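Local atomic coordinates of N-acetyl-beta-D glucosaminidase (Rhizomucor miehei CAU432, PDB entry 4ZM6), a protein that probably removes beta-linked N-acetylglucosamine residues as a family 3 glycoside hydrolase and, through a GCN5-related acetyltransferase region, acetylates glucosamine with acetyl-CoA. Residues A111-M116 with A164-Y169; V595-Q601 with L613-S619; G628-H632 with F673-W679; F657-D663 with R851-L855. All coordinates share one frame; numbering follows the deposited sequence.

Interaction 1 (A111-M116 with A164-Y169)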
# COMPACT_ATOMS: atom_id res chain seq x y z
N ALA A 111 5.64 -21.88 -2.25
CA ALA A 111 6.81 -21.43 -2.99
C ALA A 111 8.05 -21.36 -2.10
O ALA A 111 9.13 -21.73 -2.54
CB ALA A 111 6.56 -20.06 -3.60
N ARG A 112 7.88 -20.87 -0.88
CA ARG A 112 9.00 -20.75 0.06
C ARG A 112 9.60 -22.12 0.27
O ARG A 112 10.81 -22.30 0.14
CB ARG A 112 8.53 -20.17 1.40
CG ARG A 112 9.64 -19.99 2.44
CD ARG A 112 9.09 -19.99 3.86
NE ARG A 112 8.50 -21.28 4.23
CZ ARG A 112 7.77 -21.51 5.32
NH1 ARG A 112 7.51 -20.53 6.19
NH2 ARG A 112 7.28 -22.72 5.55
N ASN A 113 8.74 -23.09 0.58
CA ASN A 113 9.17 -24.46 0.79
C ASN A 113 9.88 -25.06 -0.41
O ASN A 113 10.88 -25.76 -0.26
CB ASN A 113 7.99 -25.33 1.21
CG ASN A 113 7.50 -25.00 2.60
OD1 ASN A 113 8.26 -24.53 3.45
ND2 ASN A 113 6.22 -25.22 2.85
N VAL A 114 9.36 -24.79 -1.61
CA VAL A 114 10.01 -25.26 -2.83
C VAL A 114 11.45 -24.75 -2.89
O VAL A 114 12.36 -25.52 -3.16
CB VAL A 114 9.22 -24.86 -4.09
CG1 VAL A 114 10.07 -25.02 -5.34
CG2 VAL A 114 7.96 -25.69 -4.20
N ALA A 115 11.64 -23.46 -2.63
CA ALA A 115 12.96 -22.86 -2.69
C ALA A 115 13.90 -23.46 -1.62
O ALA A 115 15.08 -23.68 -1.88
CB ALA A 115 12.86 -21.35 -2.54
N MET A 116 13.36 -23.71 -0.43
CA MET A 116 14.13 -24.31 0.65
C MET A 116 14.60 -25.70 0.24
O MET A 116 15.78 -26.03 0.37
CB MET A 116 13.30 -24.41 1.93
CG MET A 116 12.95 -23.08 2.56
SD MET A 116 11.85 -23.28 3.97
CE MET A 116 13.05 -23.66 5.23
N ALA A 164 9.03 -14.78 -1.11
CA ALA A 164 8.96 -16.08 -0.45
C ALA A 164 10.09 -17.00 -0.89
O ALA A 164 10.65 -17.72 -0.07
CB ALA A 164 7.62 -16.73 -0.73
N GLN A 165 10.41 -16.97 -2.18
CA GLN A 165 11.43 -17.84 -2.75
C GLN A 165 12.84 -17.34 -2.43
O GLN A 165 13.72 -18.13 -2.12
CB GLN A 165 11.24 -18.01 -4.26
CG GLN A 165 10.04 -18.86 -4.63
CD GLN A 165 10.26 -19.68 -5.89
OE1 GLN A 165 10.69 -19.16 -6.92
NE2 GLN A 165 9.97 -20.97 -5.81
N VAL A 166 13.04 -16.03 -2.52
CA VAL A 166 14.29 -15.41 -2.09
C VAL A 166 14.59 -15.78 -0.63
O VAL A 166 15.72 -16.15 -0.31
CB VAL A 166 14.24 -13.88 -2.24
CG1 VAL A 166 15.44 -13.22 -1.55
CG2 VAL A 166 14.19 -13.49 -3.71
N GLU A 167 13.59 -15.69 0.23
CA GLU A 167 13.71 -16.20 1.59
C GLU A 167 14.11 -17.68 1.53
O GLU A 167 15.17 -18.05 2.01
CB GLU A 167 12.40 -16.03 2.39
CG GLU A 167 12.31 -16.90 3.64
CD GLU A 167 11.19 -16.49 4.59
OE1 GLU A 167 10.92 -17.23 5.55
OE2 GLU A 167 10.58 -15.43 4.39
N GLY A 168 13.27 -18.49 0.91
CA GLY A 168 13.49 -19.94 0.86
C GLY A 168 14.89 -20.34 0.43
O GLY A 168 15.54 -21.15 1.10
N TYR A 169 15.36 -19.78 -0.68
CA TYR A 169 16.67 -20.11 -1.22
C TYR A 169 17.77 -19.71 -0.26
O TYR A 169 18.64 -20.52 0.06
CB TYR A 169 16.91 -19.42 -2.57
CG TYR A 169 16.11 -19.99 -3.73
CD1 TYR A 169 16.13 -21.35 -4.02
CD2 TYR A 169 15.36 -19.16 -4.55
CE1 TYR A 169 15.41 -21.86 -5.09
CE2 TYR A 169 14.63 -19.66 -5.61
CZ TYR A 169 14.66 -21.01 -5.89
OH TYR A 169 13.94 -21.51 -6.95
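Ala115 plants its methyl squarely on the ring of Tyr169, a CH-pi contact with CB 3.5 Å from the ring centroid and only 8° off the normal. Tyr169 reaches it because CG is anti to its carbonyl carbon (chi1 -72°), which folds the ring back beside the partner helix. The other apolar contacts are small: Ala115 CB also rests against CB of Gln165, and Ala164 CB meets Arg112 CB at 4.1 Å. Two CA-H...O contacts run along the seam, from Arg112 CA to Ala164 O and from Met116 CA to Gly168 O, each 3.5 Å. They belong to a close-packed helix pair: in the TIM-barrel-type domain of family 3, helices 108-125 and 155-171 approach to 7.0 Å between the axes of the two segments, at 30°, where alanines and Gly168 face across. Polar links are sparse. Gln165 NE2 makes a weak bond to Ala111 O at 3.5 Å, while its OE1 takes Tyr151. The aliphatic CD of Arg112 lies against OE1 of Glu167, whose carboxylate is held by Arg171 and Arg640. Asn113 OD1 receives Arg112 NH2 at 2.9 Å, in the guanidinium plane.

Interaction 2 (V595-Q601 with L613-S619). With ACO (acetyl coenzyme *a), chain C.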
# COMPACT_ATOMS: atom_id res chain seq x y z
N VAL A 595 -15.38 -16.32 7.89
CA VAL A 595 -15.23 -17.78 7.94
C VAL A 595 -13.95 -18.23 8.65
O VAL A 595 -13.90 -19.33 9.18
CB VAL A 595 -15.30 -18.40 6.53
CG1 VAL A 595 -16.71 -18.27 5.99
CG2 VAL A 595 -14.30 -17.75 5.57
N GLY A 596 -12.92 -17.39 8.65
CA GLY A 596 -11.70 -17.67 9.40
C GLY A 596 -11.06 -16.42 9.97
O GLY A 596 -11.33 -15.30 9.53
N PHE A 597 -10.19 -16.63 10.95
CA PHE A 597 -9.51 -15.54 11.62
C PHE A 597 -8.06 -15.93 11.93
O PHE A 597 -7.78 -17.09 12.24
CB PHE A 597 -10.26 -15.20 12.92
CG PHE A 597 -9.52 -14.26 13.82
CD1 PHE A 597 -9.58 -12.89 13.61
CD2 PHE A 597 -8.76 -14.74 14.88
CE1 PHE A 597 -8.90 -12.02 14.44
CE2 PHE A 597 -8.07 -13.87 15.71
CZ PHE A 597 -8.14 -12.51 15.49
N VAL A 598 -7.17 -14.95 11.86
CA VAL A 598 -5.79 -15.14 12.30
C VAL A 598 -5.34 -13.94 13.15
O VAL A 598 -5.63 -12.79 12.82
CB VAL A 598 -4.84 -15.36 11.10
CG1 VAL A 598 -4.73 -14.11 10.24
CG2 VAL A 598 -3.46 -15.80 11.57
N ALA A 599 -4.63 -14.23 14.24
CA ALA A 599 -4.07 -13.21 15.12
C ALA A 599 -2.55 -13.29 15.09
O ALA A 599 -1.99 -14.36 14.85
CB ALA A 599 -4.56 -13.39 16.54
N THR A 600 -1.90 -12.17 15.40
CA THR A 600 -0.51 -11.95 15.02
C THR A 600 0.09 -10.76 15.76
O THR A 600 -0.54 -9.71 15.87
CB THR A 600 -0.42 -11.73 13.49
OG1 THR A 600 -0.11 -12.97 12.84
CG2 THR A 600 0.65 -10.71 13.10
N GLN A 601 1.31 -10.92 16.26
CA GLN A 601 2.05 -9.83 16.89
C GLN A 601 3.55 -9.98 16.63
O GLN A 601 4.02 -11.06 16.26
CB GLN A 601 1.75 -9.76 18.40
CG GLN A 601 2.45 -10.76 19.31
CD GLN A 601 2.39 -10.35 20.79
OE1 GLN A 601 1.81 -9.32 21.14
NE2 GLN A 601 3.01 -11.14 21.65
N LEU A 613 2.55 -16.09 15.85
CA LEU A 613 1.26 -16.44 15.30
C LEU A 613 0.38 -16.82 16.48
O LEU A 613 0.40 -17.96 16.94
CB LEU A 613 1.39 -17.57 14.28
CG LEU A 613 0.25 -17.73 13.25
CD1 LEU A 613 0.62 -18.75 12.18
CD2 LEU A 613 -1.04 -18.16 13.91
N MET A 614 -0.38 -15.85 16.97
CA MET A 614 -1.11 -15.99 18.22
C MET A 614 -2.24 -17.00 18.09
O MET A 614 -2.50 -17.78 19.00
CB MET A 614 -1.68 -14.64 18.67
CG MET A 614 -0.64 -13.56 18.94
SD MET A 614 -1.39 -11.93 19.17
CE MET A 614 -2.19 -12.16 20.75
N LEU A 615 -2.93 -16.95 16.96
CA LEU A 615 -4.08 -17.81 16.75
C LEU A 615 -4.38 -17.93 15.26
O LEU A 615 -4.17 -16.97 14.51
CB LEU A 615 -5.30 -17.25 17.49
CG LEU A 615 -6.56 -18.11 17.52
CD1 LEU A 615 -6.38 -19.29 18.46
CD2 LEU A 615 -7.75 -17.28 17.94
N LEU A 616 -4.83 -19.11 14.86
CA LEU A 616 -5.32 -19.36 13.51
C LEU A 616 -6.51 -20.29 13.68
O LEU A 616 -6.38 -21.34 14.30
CB LEU A 616 -4.25 -20.04 12.67
CG LEU A 616 -4.22 -19.84 11.14
CD1 LEU A 616 -3.68 -21.10 10.46
CD2 LEU A 616 -5.58 -19.49 10.55
N MET A 617 -7.66 -19.91 13.14
CA MET A 617 -8.87 -20.71 13.29
C MET A 617 -9.84 -20.44 12.15
O MET A 617 -9.95 -19.30 11.69
CB MET A 617 -9.55 -20.40 14.63
CG MET A 617 -10.34 -19.09 14.65
SD MET A 617 -10.85 -18.45 16.26
CE MET A 617 -11.57 -19.91 16.99
N VAL A 618 -10.53 -21.49 11.69
CA VAL A 618 -11.60 -21.33 10.70
C VAL A 618 -12.80 -22.21 11.08
O VAL A 618 -12.63 -23.29 11.65
CB VAL A 618 -11.13 -21.59 9.23
CG1 VAL A 618 -9.61 -21.61 9.12
CG2 VAL A 618 -11.70 -22.88 8.66
N SER A 619 -14.00 -21.72 10.75
CA SER A 619 -15.25 -22.38 11.10
C SER A 619 -15.30 -23.81 10.57
O SER A 619 -14.90 -24.04 9.43
CB SER A 619 -16.44 -21.60 10.52
OG SER A 619 -16.25 -20.20 10.64
N1A ACO C . -9.84 -29.88 -1.96
C2A ACO C . -9.34 -30.97 -1.33
N3A ACO C . -8.58 -30.89 -0.21
C4A ACO C . -8.28 -29.70 0.36
C5A ACO C . -8.78 -28.47 -0.29
C6A ACO C . -9.60 -28.62 -1.51
N6A ACO C . -10.10 -27.53 -2.15
N7A ACO C . -8.34 -27.44 0.44
C8A ACO C . -7.61 -27.95 1.47
N9A ACO C . -7.56 -29.29 1.41
C1B ACO C . -6.85 -30.17 2.39
C2B ACO C . -5.44 -30.53 1.93
O2B ACO C . -5.21 -31.93 2.10
C3B ACO C . -4.50 -29.68 2.77
O3B ACO C . -3.27 -30.33 3.13
P3B ACO C . -3.06 -31.51 4.22
O7A ACO C . -2.87 -30.79 5.54
O8A ACO C . -4.27 -32.40 4.12
O9A ACO C . -1.80 -32.17 3.74
C4B ACO C . -5.34 -29.25 3.96
O4B ACO C . -6.72 -29.48 3.64
C5B ACO C . -5.11 -27.78 4.31
O5B ACO C . -6.28 -27.29 4.94
P1A ACO C . -6.81 -25.80 4.70
O1A ACO C . -8.20 -25.91 4.12
O2A ACO C . -5.78 -24.93 4.03
O3A ACO C . -6.86 -25.41 6.26
P2A ACO C . -8.25 -25.24 7.03
O4A ACO C . -9.05 -24.18 6.31
O5A ACO C . -8.87 -26.60 7.24
O6A ACO C . -7.72 -24.69 8.43
CBP ACO C . -6.94 -25.19 10.67
CCP ACO C . -6.76 -25.43 9.18
CDP ACO C . -6.71 -23.72 10.99
CEP ACO C . -5.91 -26.02 11.42
CAP ACO C . -8.37 -25.62 11.02
OAP ACO C . -8.44 -27.04 11.07
C9P ACO C . -8.87 -25.05 12.32
O9P ACO C . -9.54 -24.02 12.29
N8P ACO C . -8.59 -25.69 13.45
C7P ACO C . -9.09 -25.19 14.72
C6P ACO C . -8.42 -25.83 15.92
C5P ACO C . -6.97 -25.44 16.14
O5P ACO C . -6.29 -26.26 16.73
N4P ACO C . -6.47 -24.26 15.74
C3P ACO C . -5.09 -23.85 16.02
C2P ACO C . -4.95 -23.08 17.34
S1P ACO C . -3.29 -23.06 17.96
C ACO C . -2.59 -21.71 17.28
O ACO C . -3.21 -21.05 16.47
CH3 ACO C . -1.20 -21.36 17.70
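Phe597 lays the edge of its ring against Leu615, CE2 lying 4.1 Å from CD2 and the two side chains crossing at about a right angle; Tyr544 meets the same ring edge-to-face. On this side of the sheet Ala599 CB also sits 3.8 Å from Met614 CB, with Leu615 CB just beyond. Across the other side, Val598 CG2, anti to its backbone N, touches both Leu613 CD2 and the CG of Leu616. The frame is the antiparallel hairpin of strands 594-605 and 608-618, central to the GNAT sheet, with Phe597 N bonded to Met617 O at 2.8 Å and Met617 N returning to Phe597 O. Opposite Ala599 the second strand carries a classic beta bulge: Met614 N and Leu615 N both reach Ala599 O, each weakly. Just past the bulge the strand turns its amides to the cofactor, as in other GNAT enzymes. Leu616 N holds the thioester oxygen O of acetyl-CoA at 3.0 Å, and Val618 N holds the pantetheine oxygen O9P at 2.8 Å. At the far end Val595 O takes two donors from Ser619, N almost straight (173°) and OG, 2.9 Å away, from above the carbonyl plane.

Interaction 3 (G628-H632 with F673-W679); sequences GTLLH and FFSKKGW. With ACO (acetyl coenzyme *a), chain C.
His632 and Trp679 meet rim to rim, their planes turned 83° apart, and Trp679 NE1 donates to His632 NE2 at 3.2 Å. The indole N-H is the donor, so NE2 accepts; the bond is nearly straight (164°) and close to both ring planes. The imidazole gets there because CG is anti to the backbone N of His632, which throws the ring out toward helix 665-677. Lys677 runs over one face of the imidazole in the opposite direction, with CG 4.2 Å above the plane and toward the rim. Its chain then bends at chi2 (-86°) and carries NZ on to Thr629 OG1, 2.7 Å away. Thr629 passes the link along: OG1 accepts from the lysine and donates to O2A of the acetyl-CoA pyrophosphate, so Lys677, in the second shell, positions the first-shell hydroxyl. The two phenyl rings wedge in beside these groups. Phe674 has His632 CD2 at its edge, 4.0 Å from CE1, while Phe673 CD1 lies over one of its faces. Phe673 in turn offers a face to the cofactor, with CCP 3.7 Å above the plane. Lys676 NZ reaches the 3'-phosphate, though the modelled separation is too short to weigh. Gly678, with positive phi, closes helix 665-677 in a Schellman motif. Gly628 N, at the start of helix 627-642, binds O4A at 2.8 Å. Gly628 is the last glycine of the Q-x-x-G-x-G motif (Gln623, Gly626, Gly628), the pyrophosphate-binding loop of GNAT acetyltransferases, which runs into that helix.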
# COMPACT_ATOMS: atom_id res chain seq x y z
N GLY A 628 -7.68 -21.74 5.84
CA GLY A 628 -6.58 -21.75 6.80
C GLY A 628 -5.27 -21.35 6.14
O GLY A 628 -4.49 -20.57 6.69
N THR A 629 -5.06 -21.87 4.94
CA THR A 629 -3.84 -21.62 4.18
C THR A 629 -3.76 -20.17 3.71
O THR A 629 -2.69 -19.56 3.78
CB THR A 629 -3.74 -22.60 3.01
OG1 THR A 629 -3.51 -23.92 3.53
CG2 THR A 629 -2.59 -22.24 2.07
N LEU A 630 -4.88 -19.62 3.23
CA LEU A 630 -4.94 -18.20 2.89
C LEU A 630 -4.44 -17.32 4.02
O LEU A 630 -3.53 -16.51 3.84
CB LEU A 630 -6.36 -17.78 2.53
CG LEU A 630 -6.63 -17.60 1.05
CD1 LEU A 630 -6.55 -18.92 0.30
CD2 LEU A 630 -8.00 -16.96 0.87
N LEU A 631 -5.07 -17.50 5.19
CA LEU A 631 -4.79 -16.68 6.37
C LEU A 631 -3.37 -16.89 6.85
O LEU A 631 -2.68 -15.94 7.20
CB LEU A 631 -5.78 -17.02 7.49
CG LEU A 631 -7.24 -16.64 7.23
CD1 LEU A 631 -8.16 -17.24 8.28
CD2 LEU A 631 -7.40 -15.13 7.18
N HIS A 632 -2.96 -18.15 6.88
CA HIS A 632 -1.62 -18.53 7.30
C HIS A 632 -0.54 -17.84 6.46
O HIS A 632 0.46 -17.35 6.99
CB HIS A 632 -1.50 -20.05 7.20
CG HIS A 632 -0.13 -20.58 7.49
ND1 HIS A 632 0.91 -20.50 6.59
CD2 HIS A 632 0.36 -21.21 8.58
CE1 HIS A 632 1.98 -21.05 7.11
NE2 HIS A 632 1.68 -21.49 8.32
N PHE A 673 -1.11 -29.90 10.52
CA PHE A 673 -1.29 -28.82 9.56
C PHE A 673 -0.05 -27.93 9.53
O PHE A 673 0.49 -27.65 8.46
CB PHE A 673 -2.54 -28.00 9.91
CG PHE A 673 -2.68 -26.75 9.08
CD1 PHE A 673 -2.10 -25.56 9.49
CD2 PHE A 673 -3.41 -26.76 7.90
CE1 PHE A 673 -2.23 -24.42 8.73
CE2 PHE A 673 -3.54 -25.62 7.14
CZ PHE A 673 -2.95 -24.44 7.55
N PHE A 674 0.40 -27.52 10.72
CA PHE A 674 1.53 -26.59 10.84
C PHE A 674 2.88 -27.21 10.47
O PHE A 674 3.67 -26.57 9.78
CB PHE A 674 1.59 -25.97 12.24
CG PHE A 674 0.50 -24.98 12.52
CD1 PHE A 674 0.34 -23.85 11.73
CD2 PHE A 674 -0.36 -25.15 13.60
CE1 PHE A 674 -0.67 -22.94 11.98
CE2 PHE A 674 -1.37 -24.23 13.85
CZ PHE A 674 -1.53 -23.13 13.04
N SER A 675 3.16 -28.44 10.91
CA SER A 675 4.44 -29.08 10.55
C SER A 675 4.53 -29.31 9.05
O SER A 675 5.58 -29.09 8.44
CB SER A 675 4.65 -30.39 11.31
OG SER A 675 3.44 -31.09 11.44
N LYS A 676 3.41 -29.71 8.45
CA LYS A 676 3.33 -29.93 7.00
C LYS A 676 3.64 -28.68 6.16
O LYS A 676 4.07 -28.81 5.02
CB LYS A 676 1.95 -30.47 6.64
CG LYS A 676 1.88 -31.14 5.29
CD LYS A 676 0.97 -32.36 5.36
CE LYS A 676 0.97 -33.14 4.06
NZ LYS A 676 0.49 -32.31 2.92
N LYS A 677 3.39 -27.50 6.72
CA LYS A 677 3.73 -26.22 6.07
C LYS A 677 5.19 -25.84 6.29
O LYS A 677 5.69 -24.94 5.63
CB LYS A 677 2.86 -25.08 6.61
CG LYS A 677 1.36 -25.26 6.40
CD LYS A 677 0.91 -24.74 5.05
CE LYS A 677 -0.60 -24.87 4.90
NZ LYS A 677 -1.01 -24.99 3.48
N GLY A 678 5.86 -26.51 7.22
CA GLY A 678 7.29 -26.28 7.46
C GLY A 678 7.68 -25.91 8.87
O GLY A 678 8.87 -25.77 9.16
N TRP A 679 6.70 -25.73 9.76
CA TRP A 679 6.98 -25.40 11.16
C TRP A 679 7.71 -26.56 11.83
O TRP A 679 7.30 -27.70 11.69
CB TRP A 679 5.69 -25.10 11.93
CG TRP A 679 5.04 -23.80 11.58
CD1 TRP A 679 4.12 -23.57 10.59
CD2 TRP A 679 5.25 -22.53 12.22
NE1 TRP A 679 3.76 -22.25 10.58
CE2 TRP A 679 4.43 -21.59 11.57
CE3 TRP A 679 6.05 -22.11 13.28
CZ2 TRP A 679 4.38 -20.25 11.94
CZ3 TRP A 679 6.01 -20.77 13.65
CH2 TRP A 679 5.18 -19.86 12.98
N1A ACO C . -9.84 -29.88 -1.96
C2A ACO C . -9.34 -30.97 -1.33
N3A ACO C . -8.58 -30.89 -0.21
C4A ACO C . -8.28 -29.70 0.36
C5A ACO C . -8.78 -28.47 -0.29
C6A ACO C . -9.60 -28.62 -1.51
N6A ACO C . -10.10 -27.53 -2.15
N7A ACO C . -8.34 -27.44 0.44
C8A ACO C . -7.61 -27.95 1.47
N9A ACO C . -7.56 -29.29 1.41
C1B ACO C . -6.85 -30.17 2.39
C2B ACO C . -5.44 -30.53 1.93
O2B ACO C . -5.21 -31.93 2.10
C3B ACO C . -4.50 -29.68 2.77
O3B ACO C . -3.27 -30.33 3.13
P3B ACO C . -3.06 -31.51 4.22
O7A ACO C . -2.87 -30.79 5.54
O8A ACO C . -4.27 -32.40 4.12
O9A ACO C . -1.80 -32.17 3.74
C4B ACO C . -5.34 -29.25 3.96
O4B ACO C . -6.72 -29.48 3.64
C5B ACO C . -5.11 -27.78 4.31
O5B ACO C . -6.28 -27.29 4.94
P1A ACO C . -6.81 -25.80 4.70
O1A ACO C . -8.20 -25.91 4.12
O2A ACO C . -5.78 -24.93 4.03
O3A ACO C . -6.86 -25.41 6.26
P2A ACO C . -8.25 -25.24 7.03
O4A ACO C . -9.05 -24.18 6.31
O5A ACO C . -8.87 -26.60 7.24
O6A ACO C . -7.72 -24.69 8.43
CBP ACO C . -6.94 -25.19 10.67
CCP ACO C . -6.76 -25.43 9.18
CDP ACO C . -6.71 -23.72 10.99
CEP ACO C . -5.91 -26.02 11.42
CAP ACO C . -8.37 -25.62 11.02
OAP ACO C . -8.44 -27.04 11.07
C9P ACO C . -8.87 -25.05 12.32
O9P ACO C . -9.54 -24.02 12.29
N8P ACO C . -8.59 -25.69 13.45
C7P ACO C . -9.09 -25.19 14.72
C6P ACO C . -8.42 -25.83 15.92
C5P ACO C . -6.97 -25.44 16.14
O5P ACO C . -6.29 -26.26 16.73
N4P ACO C . -6.47 -24.26 15.74
C3P ACO C . -5.09 -23.85 16.02
C2P ACO C . -4.95 -23.08 17.34
S1P ACO C . -3.29 -23.06 17.96
C ACO C . -2.59 -21.71 17.28
O ACO C . -3.21 -21.05 16.47
CH3 ACO C . -1.20 -21.36 17.70

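Interaction 4 (F657-D663 with R851-L855)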
# COMPACT_ATOMS: atom_id res chain seq x y z
N PHE A 657 -2.68 -19.27 23.55
CA PHE A 657 -1.90 -20.49 23.76
C PHE A 657 -0.41 -20.21 23.56
O PHE A 657 -0.04 -19.37 22.73
CB PHE A 657 -2.34 -21.57 22.76
CG PHE A 657 -3.82 -21.84 22.74
CD1 PHE A 657 -4.50 -22.23 23.89
CD2 PHE A 657 -4.55 -21.73 21.56
CE1 PHE A 657 -5.86 -22.48 23.86
CE2 PHE A 657 -5.91 -21.98 21.52
CZ PHE A 657 -6.57 -22.36 22.68
N PRO A 658 0.46 -20.90 24.32
CA PRO A 658 1.91 -20.77 24.17
C PRO A 658 2.46 -21.62 23.03
O PRO A 658 3.55 -21.36 22.52
CB PRO A 658 2.45 -21.29 25.49
CG PRO A 658 1.47 -22.35 25.87
CD PRO A 658 0.13 -21.85 25.40
N GLY A 659 1.72 -22.66 22.67
CA GLY A 659 2.04 -23.51 21.54
C GLY A 659 0.72 -24.06 21.03
O GLY A 659 -0.29 -23.37 21.11
N VAL A 660 0.73 -25.28 20.52
CA VAL A 660 -0.49 -25.87 19.99
C VAL A 660 -1.05 -26.87 20.99
O VAL A 660 -0.36 -27.82 21.37
CB VAL A 660 -0.26 -26.56 18.63
CG1 VAL A 660 -1.58 -27.08 18.07
CG2 VAL A 660 0.40 -25.60 17.65
N PRO A 661 -2.30 -26.67 21.44
CA PRO A 661 -2.94 -27.62 22.35
C PRO A 661 -2.76 -29.06 21.89
O PRO A 661 -2.65 -29.33 20.69
CB PRO A 661 -4.42 -27.22 22.27
CG PRO A 661 -4.40 -25.77 21.95
CD PRO A 661 -3.15 -25.50 21.16
N ASP A 662 -2.73 -29.98 22.85
CA ASP A 662 -2.47 -31.40 22.58
C ASP A 662 -3.57 -32.35 23.06
O ASP A 662 -3.58 -33.52 22.69
CB ASP A 662 -1.14 -31.79 23.23
CG ASP A 662 -0.64 -33.12 22.74
OD1 ASP A 662 -0.31 -33.23 21.54
OD2 ASP A 662 -0.57 -34.05 23.57
N ASP A 663 -4.51 -31.85 23.85
CA ASP A 663 -5.43 -32.73 24.59
C ASP A 663 -6.73 -33.05 23.85
O ASP A 663 -7.62 -33.69 24.41
CB ASP A 663 -5.73 -32.11 25.96
CG ASP A 663 -4.47 -31.79 26.75
OD1 ASP A 663 -3.59 -32.67 26.87
OD2 ASP A 663 -4.34 -30.64 27.22
N ARG A 851 -3.54 -28.70 31.21
CA ARG A 851 -3.56 -28.84 29.76
C ARG A 851 -2.12 -28.87 29.25
O ARG A 851 -1.23 -28.30 29.87
CB ARG A 851 -4.32 -27.68 29.12
CG ARG A 851 -5.78 -27.55 29.50
CD ARG A 851 -6.64 -28.61 28.84
NE ARG A 851 -8.03 -28.59 29.33
CZ ARG A 851 -8.94 -27.68 29.00
NH1 ARG A 851 -8.64 -26.68 28.19
NH2 ARG A 851 -10.17 -27.76 29.50
N SER A 852 -1.91 -29.53 28.10
CA SER A 852 -0.57 -29.63 27.51
C SER A 852 -0.52 -29.03 26.10
O SER A 852 -1.52 -29.03 25.38
CB SER A 852 -0.10 -31.08 27.48
OG SER A 852 -0.17 -31.67 28.77
N TYR A 853 0.64 -28.51 25.72
CA TYR A 853 0.85 -27.92 24.40
C TYR A 853 2.17 -28.39 23.80
O TYR A 853 3.11 -28.70 24.52
CB TYR A 853 0.87 -26.39 24.47
CG TYR A 853 -0.20 -25.79 25.36
CD1 TYR A 853 0.04 -25.60 26.72
CD2 TYR A 853 -1.43 -25.41 24.85
CE1 TYR A 853 -0.92 -25.05 27.54
CE2 TYR A 853 -2.40 -24.85 25.67
CZ TYR A 853 -2.14 -24.68 27.02
OH TYR A 853 -3.09 -24.14 27.85
N ARG A 854 2.24 -28.43 22.47
CA ARG A 854 3.50 -28.67 21.78
C ARG A 854 3.93 -27.39 21.09
O ARG A 854 3.21 -26.87 20.23
CB ARG A 854 3.34 -29.78 20.75
CG ARG A 854 4.62 -30.11 19.98
CD ARG A 854 4.37 -31.15 18.90
NE ARG A 854 3.71 -32.34 19.45
CZ ARG A 854 4.33 -33.29 20.15
NH1 ARG A 854 5.64 -33.21 20.41
NH2 ARG A 854 3.63 -34.32 20.61
N LEU A 855 5.10 -26.89 21.46
CA LEU A 855 5.61 -25.67 20.86
C LEU A 855 6.00 -25.91 19.41
O LEU A 855 6.26 -27.04 19.01
CB LEU A 855 6.82 -25.14 21.64
CG LEU A 855 6.61 -24.87 23.13
CD1 LEU A 855 7.79 -24.07 23.68
CD2 LEU A 855 5.30 -24.13 23.40
O HOH W 1 -4.66 -29.03 24.97
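The ring of Tyr853 lies flat under Pro658, whose CD stands 3.7 Å from the ring centroid and 1° off the normal, a CH-pi contact over the face. The Val660 carbonyl carbon sits at the edge of the same ring, and Phe657 CD1 approaches CE2 obliquely at 3.8 Å. Phe657 has a proline of its own: Pro661 CG is centred over one of its faces, and Trp565 and Phe561 meet the ring edge-to-face. Each ring thus carries a proline on one face, with Tyr853 OH tied off by Asp688. The guanidinium of Arg854 stands nearly upright to the carboxylate of Asp662, planes 81° apart, but OD1 to NH2 is 4.2 Å, beyond a salt bridge; its NH1 goes to Asp682 O instead. Backbone pairing is short and antiparallel. Val660 and Arg854 form the hydrogen-bonded pair, N to O in both directions, and Asp662 N adds a bent bond to Ser852 O at 3.0 Å. Beyond that Asp663 takes over: OD2 receives Ser852 N on its syn lone pair at 2.8 Å. One water knits this end together, accepting from Asp663 N and donating to Asp663 OD2 and Ser852 O. Pro661, the non-hydrogen-bonded partner of Tyr853, also touches the bound acetyl-CoA. Strand 660-661 of the first, acetyl-CoA-binding acetyltransferase region pairs antiparallel with strand 847-857 of the second, so the two regions share a mixed sheet.

How the interactions relate
Along the chain, interaction 1 comes first, in the hydrolase barrel; interaction 2 follows in the GNAT sheet; interactions 3 and 4 interleave, since strand 660-661 runs into helix 665-677 while 851-855 arrives almost at the C-terminus. Interactions 2 and 3 share the acetyl-CoA site, their centres about 12 Å apart: strand 608-618 leads to helix 627-642, and Leu616 packs on Phe674. Interaction 4, about 16 Å from the centres of both, touches each lightly through Phe657 and Val660. Interaction 1 lies about 15 Å from interaction 3, centre to centre, yet Asn113 ND2 probably bonds Lys677 O, so the hydrolase domain abuts a cofactor-binding helix.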